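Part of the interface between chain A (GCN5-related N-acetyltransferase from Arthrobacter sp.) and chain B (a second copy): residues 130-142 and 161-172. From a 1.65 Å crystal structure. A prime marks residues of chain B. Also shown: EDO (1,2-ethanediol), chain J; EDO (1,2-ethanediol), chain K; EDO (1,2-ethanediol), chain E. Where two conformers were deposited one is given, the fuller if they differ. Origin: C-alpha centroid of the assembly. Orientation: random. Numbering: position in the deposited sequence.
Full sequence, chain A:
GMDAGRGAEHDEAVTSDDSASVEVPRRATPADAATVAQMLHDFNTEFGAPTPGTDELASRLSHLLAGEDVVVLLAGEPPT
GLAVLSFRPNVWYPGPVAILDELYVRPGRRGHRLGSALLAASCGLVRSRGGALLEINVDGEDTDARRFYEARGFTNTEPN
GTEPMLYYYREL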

# COMPACT_ATOMS: atom_id res chain seq x y z
N GLY A 130 -8.99 -14.00 -2.18
CA GLY A 130 -10.21 -13.23 -2.26
C GLY A 130 -9.95 -11.76 -2.56
O GLY A 130 -10.82 -10.95 -2.36
N GLY A 131 -8.75 -11.44 -3.06
CA GLY A 131 -8.42 -10.09 -3.49
C GLY A 131 -8.83 -9.77 -4.93
O GLY A 131 -8.84 -10.65 -5.83
N ALA A 132 -9.24 -8.53 -5.12
CA ALA A 132 -9.72 -8.02 -6.39
C ALA A 132 -8.90 -6.83 -6.89
O ALA A 132 -9.25 -6.23 -7.87
CB ALA A 132 -11.22 -7.62 -6.28
N LEU A 133 -7.79 -6.52 -6.20
CA LEU A 133 -6.97 -5.40 -6.59
C LEU A 133 -5.52 -5.66 -6.24
O LEU A 133 -5.19 -6.06 -5.09
CB LEU A 133 -7.42 -4.14 -5.89
CG LEU A 133 -6.82 -2.79 -6.29
CD1 LEU A 133 -7.20 -2.52 -7.72
CD2 LEU A 133 -7.34 -1.69 -5.36
N LEU A 134 -4.68 -5.47 -7.27
CA LEU A 134 -3.21 -5.49 -7.11
C LEU A 134 -2.61 -4.14 -7.51
O LEU A 134 -2.88 -3.64 -8.63
CB LEU A 134 -2.62 -6.61 -7.96
CG LEU A 134 -1.10 -6.84 -7.88
CD1 LEU A 134 -0.67 -7.08 -6.44
CD2 LEU A 134 -0.72 -8.02 -8.85
N GLU A 135 -1.83 -3.56 -6.60
CA GLU A 135 -1.27 -2.23 -6.77
C GLU A 135 0.25 -2.30 -6.91
O GLU A 135 0.88 -3.26 -6.44
CB GLU A 135 -1.60 -1.33 -5.58
CG GLU A 135 -3.07 -1.22 -5.27
CD GLU A 135 -3.38 -0.45 -3.99
OE1 GLU A 135 -2.66 -0.60 -2.97
OE2 GLU A 135 -4.39 0.26 -4.02
N ILE A 136 0.82 -1.28 -7.57
CA ILE A 136 2.26 -1.12 -7.66
C ILE A 136 2.56 0.36 -7.61
O ILE A 136 1.79 1.18 -8.12
CB ILE A 136 2.85 -1.62 -8.97
CG1 ILE A 136 2.16 -2.85 -9.52
CG2 ILE A 136 4.35 -1.98 -8.83
CD1 ILE A 136 2.66 -3.15 -10.97
N ASN A 137 3.71 0.70 -7.02
CA ASN A 137 4.24 2.04 -7.13
C ASN A 137 5.52 1.95 -8.00
O ASN A 137 6.38 1.10 -7.73
CB ASN A 137 4.42 2.62 -5.73
CG ASN A 137 3.07 2.64 -4.94
OD1 ASN A 137 2.92 1.94 -3.92
ND2 ASN A 137 2.09 3.43 -5.43
N VAL A 138 5.59 2.78 -9.02
CA VAL A 138 6.63 2.71 -10.06
C VAL A 138 7.26 4.10 -10.29
O VAL A 138 6.55 5.09 -10.42
CB VAL A 138 6.05 2.22 -11.42
CG1 VAL A 138 7.15 2.11 -12.49
CG2 VAL A 138 5.29 0.91 -11.27
N ASP A 139 8.59 4.17 -10.34
CA ASP A 139 9.25 5.45 -10.66
C ASP A 139 8.89 5.86 -12.08
O ASP A 139 8.97 5.05 -13.00
CB ASP A 139 10.77 5.32 -10.50
CG ASP A 139 11.51 6.65 -10.65
OD1 ASP A 139 11.22 7.45 -11.59
OD2 ASP A 139 12.40 6.92 -9.81
N GLY A 140 8.50 7.12 -12.26
CA GLY A 140 8.07 7.58 -13.56
C GLY A 140 9.21 7.50 -14.58
O GLY A 140 8.96 7.34 -15.77
N GLU A 141 10.44 7.60 -14.08
CA GLU A 141 11.65 7.55 -14.94
C GLU A 141 11.90 6.13 -15.46
O GLU A 141 12.64 5.96 -16.43
CB GLU A 141 12.89 8.05 -14.15
CG GLU A 141 14.20 8.26 -14.94
N ASP A 142 11.26 5.14 -14.83
CA ASP A 142 11.46 3.72 -15.16
C ASP A 142 10.57 3.23 -16.32
O ASP A 142 9.65 2.43 -16.11
CB ASP A 142 11.26 2.86 -13.92
CG ASP A 142 11.79 1.46 -14.09
OD1 ASP A 142 12.10 1.07 -15.24
OD2 ASP A 142 11.88 0.74 -13.07
N GLY B 161 15.78 11.81 -7.61
CA GLY B 161 14.84 11.46 -8.69
C GLY B 161 14.45 12.66 -9.54
O GLY B 161 14.41 13.79 -9.05
N THR B 162 14.13 12.40 -10.81
CA THR B 162 13.68 13.44 -11.73
C THR B 162 12.25 13.79 -11.43
O THR B 162 11.94 14.90 -11.02
CB THR B 162 13.71 13.01 -13.24
OG1 THR B 162 14.51 11.84 -13.42
CG2 THR B 162 14.25 14.13 -14.11
N GLU B 163 11.39 12.79 -11.60
CA GLU B 163 9.99 13.02 -11.92
C GLU B 163 9.10 12.23 -10.98
O GLU B 163 9.60 11.47 -10.16
CB GLU B 163 9.74 12.58 -13.36
CG GLU B 163 9.67 11.08 -13.61
CD GLU B 163 9.40 10.79 -15.08
OE1 GLU B 163 10.37 10.87 -15.89
OE2 GLU B 163 8.22 10.53 -15.43
N PRO B 164 7.78 12.45 -11.08
CA PRO B 164 6.85 11.77 -10.19
C PRO B 164 6.91 10.25 -10.13
O PRO B 164 7.11 9.58 -11.15
CB PRO B 164 5.48 12.20 -10.73
CG PRO B 164 5.72 13.55 -11.23
CD PRO B 164 7.06 13.40 -11.93
N MSE B 165 6.65 9.76 -8.93
CA MSE B 165 6.40 8.35 -8.70
C MSE B 165 4.94 8.12 -9.01
O MSE B 165 4.08 8.97 -8.75
CB MSE B 165 6.70 8.02 -7.26
CG MSE B 165 7.83 8.87 -6.73
SE MSE B 165 8.83 7.90 -5.50
CE MSE B 165 9.27 6.49 -6.79
N LEU B 166 4.67 6.97 -9.59
CA LEU B 166 3.31 6.70 -10.06
C LEU B 166 2.65 5.51 -9.39
O LEU B 166 3.32 4.53 -9.05
CB LEU B 166 3.37 6.42 -11.56
CG LEU B 166 4.03 7.51 -12.45
CD1 LEU B 166 4.04 7.08 -13.92
CD2 LEU B 166 3.30 8.82 -12.26
N TYR B 167 1.33 5.61 -9.21
CA TYR B 167 0.51 4.50 -8.75
C TYR B 167 -0.16 3.79 -9.94
O TYR B 167 -0.78 4.42 -10.79
CB TYR B 167 -0.54 5.05 -7.79
CG TYR B 167 -1.64 4.08 -7.40
CD1 TYR B 167 -2.82 4.03 -8.14
CD2 TYR B 167 -1.51 3.26 -6.30
CE1 TYR B 167 -3.87 3.16 -7.78
CE2 TYR B 167 -2.54 2.41 -5.94
CZ TYR B 167 -3.72 2.36 -6.66
OH TYR B 167 -4.74 1.49 -6.30
N TYR B 168 0.06 2.47 -10.01
CA TYR B 168 -0.55 1.55 -10.97
C TYR B 168 -1.43 0.52 -10.26
O TYR B 168 -1.16 0.10 -9.11
CB TYR B 168 0.56 0.81 -11.76
CG TYR B 168 1.17 1.60 -12.89
CD1 TYR B 168 2.24 2.49 -12.65
CD2 TYR B 168 0.76 1.42 -14.20
CE1 TYR B 168 2.83 3.23 -13.71
CE2 TYR B 168 1.35 2.13 -15.24
CZ TYR B 168 2.39 3.02 -14.99
OH TYR B 168 2.92 3.74 -16.04
N TYR B 169 -2.52 0.12 -10.92
CA TYR B 169 -3.37 -0.93 -10.37
C TYR B 169 -3.91 -1.81 -11.49
O TYR B 169 -3.93 -1.42 -12.66
CB TYR B 169 -4.54 -0.36 -9.57
CG TYR B 169 -5.56 0.32 -10.39
CD1 TYR B 169 -5.35 1.59 -10.89
CD2 TYR B 169 -6.73 -0.34 -10.74
CE1 TYR B 169 -6.31 2.21 -11.71
CE2 TYR B 169 -7.68 0.28 -11.54
CZ TYR B 169 -7.45 1.55 -12.02
OH TYR B 169 -8.41 2.15 -12.80
N ARG B 170 -4.31 -3.01 -11.08
CA ARG B 170 -4.97 -3.98 -11.94
C ARG B 170 -6.10 -4.60 -11.11
O ARG B 170 -5.85 -5.15 -9.99
CB ARG B 170 -3.99 -5.05 -12.47
CG ARG B 170 -4.60 -6.17 -13.30
CD ARG B 170 -3.48 -7.06 -13.85
NE ARG B 170 -3.98 -8.40 -14.22
CZ ARG B 170 -3.22 -9.40 -14.61
NH1 ARG B 170 -1.88 -9.26 -14.74
NH2 ARG B 170 -3.79 -10.57 -14.85
N GLU B 171 -7.32 -4.51 -11.65
CA GLU B 171 -8.47 -5.17 -11.05
C GLU B 171 -8.40 -6.64 -11.44
O GLU B 171 -8.14 -6.97 -12.61
CB GLU B 171 -9.79 -4.55 -11.54
CG GLU B 171 -9.95 -3.12 -11.08
CD GLU B 171 -11.14 -2.39 -11.71
OE1 GLU B 171 -11.94 -3.01 -12.46
OE2 GLU B 171 -11.27 -1.17 -11.47
N LEU B 172 -8.71 -7.51 -10.49
CA LEU B 172 -8.61 -8.96 -10.62
C LEU B 172 -9.96 -9.60 -10.35
O LEU B 172 -10.85 -8.96 -9.75
CB LEU B 172 -7.58 -9.51 -9.61
CG LEU B 172 -6.13 -9.06 -9.82
CD1 LEU B 172 -5.19 -9.64 -8.69
CD2 LEU B 172 -5.62 -9.43 -11.24
OXT LEU B 172 -10.15 -10.78 -10.71
C1 EDO J . -8.18 -2.38 -14.12
O1 EDO J . -7.63 -3.68 -14.28
C2 EDO J . -7.49 -1.44 -15.08
O2 EDO J . -6.07 -1.54 -14.90
C1 EDO K . -11.24 -6.22 -14.64
O1 EDO K . -11.76 -7.13 -13.67
C2 EDO K . -9.85 -6.69 -15.08
O2 EDO K . -8.90 -5.62 -15.00
C1 EDO E . -13.22 -12.23 0.74
O1 EDO E . -13.59 -11.80 -0.60
C2 EDO E . -11.81 -12.83 0.68
O2 EDO E . -11.18 -13.03 1.96

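How does the contact begin on chain A? Gly131 adds little, but the carbonyl of Ala132 starts the pairing: Leu172′ N donates to Ala132 O at 3.0 Å. The two strands then run antiparallel. The end of the Leu133 side chain comes nearer chain B, its CD1 3.8 Å from Tyr169′ CD2. Leu134 and Arg170′ exchange both backbone bonds, Leu134 N to Arg170′ O at 3.0 Å and Arg170′ N to Leu134 O at 2.9 Å. Leu134 projects from the other face, its CB 4.0 Å from Leu172′ CD1.

What does the buried carboxylate of Glu135 do? It accepts a short hydrogen bond from a tyrosine, with Tyr167′ OH 2.6 Å from Glu135 OE2. The two residues are not directly paired, since Glu135 faces Tyr169′ in the register; the tyrosine reaches along the sheet to meet the acid.

How do Ile136 and Val138 continue the sheet? Each exchanges two backbone bonds with its partner: Ile136 N to Tyr168′ O and Tyr168′ N to Ile136 O, both 2.9 Å. Asn137, which does pair with Tyr167′, places its ND2 at the edge of that ring, 3.7 Å from Tyr167′ CD2. Then come Val138 N to Leu166′ O at 2.9 Å and Leu166′ N to Val138 O at 2.8 Å. The side chains of Ile136 and Val138 share a face with Tyr168′, and Val138 CG2 packs 3.7 Å from Tyr168′ CD1.

Why does glycine suit the point where the strand ends? Gly140 N makes a weak hydrogen bond to Pro164′ O at 3.0 Å, and a CB here would point toward chain B and clash with Pro164′ O and Glu163′ OE2. Asp139 to Asp142 form a type I beta turn, with Asp142 N bonded to Asp139 O at 2.9 Å, and Glu141 N donates to Asp139 OD1 at 2.6 Å, bracing the turn from within.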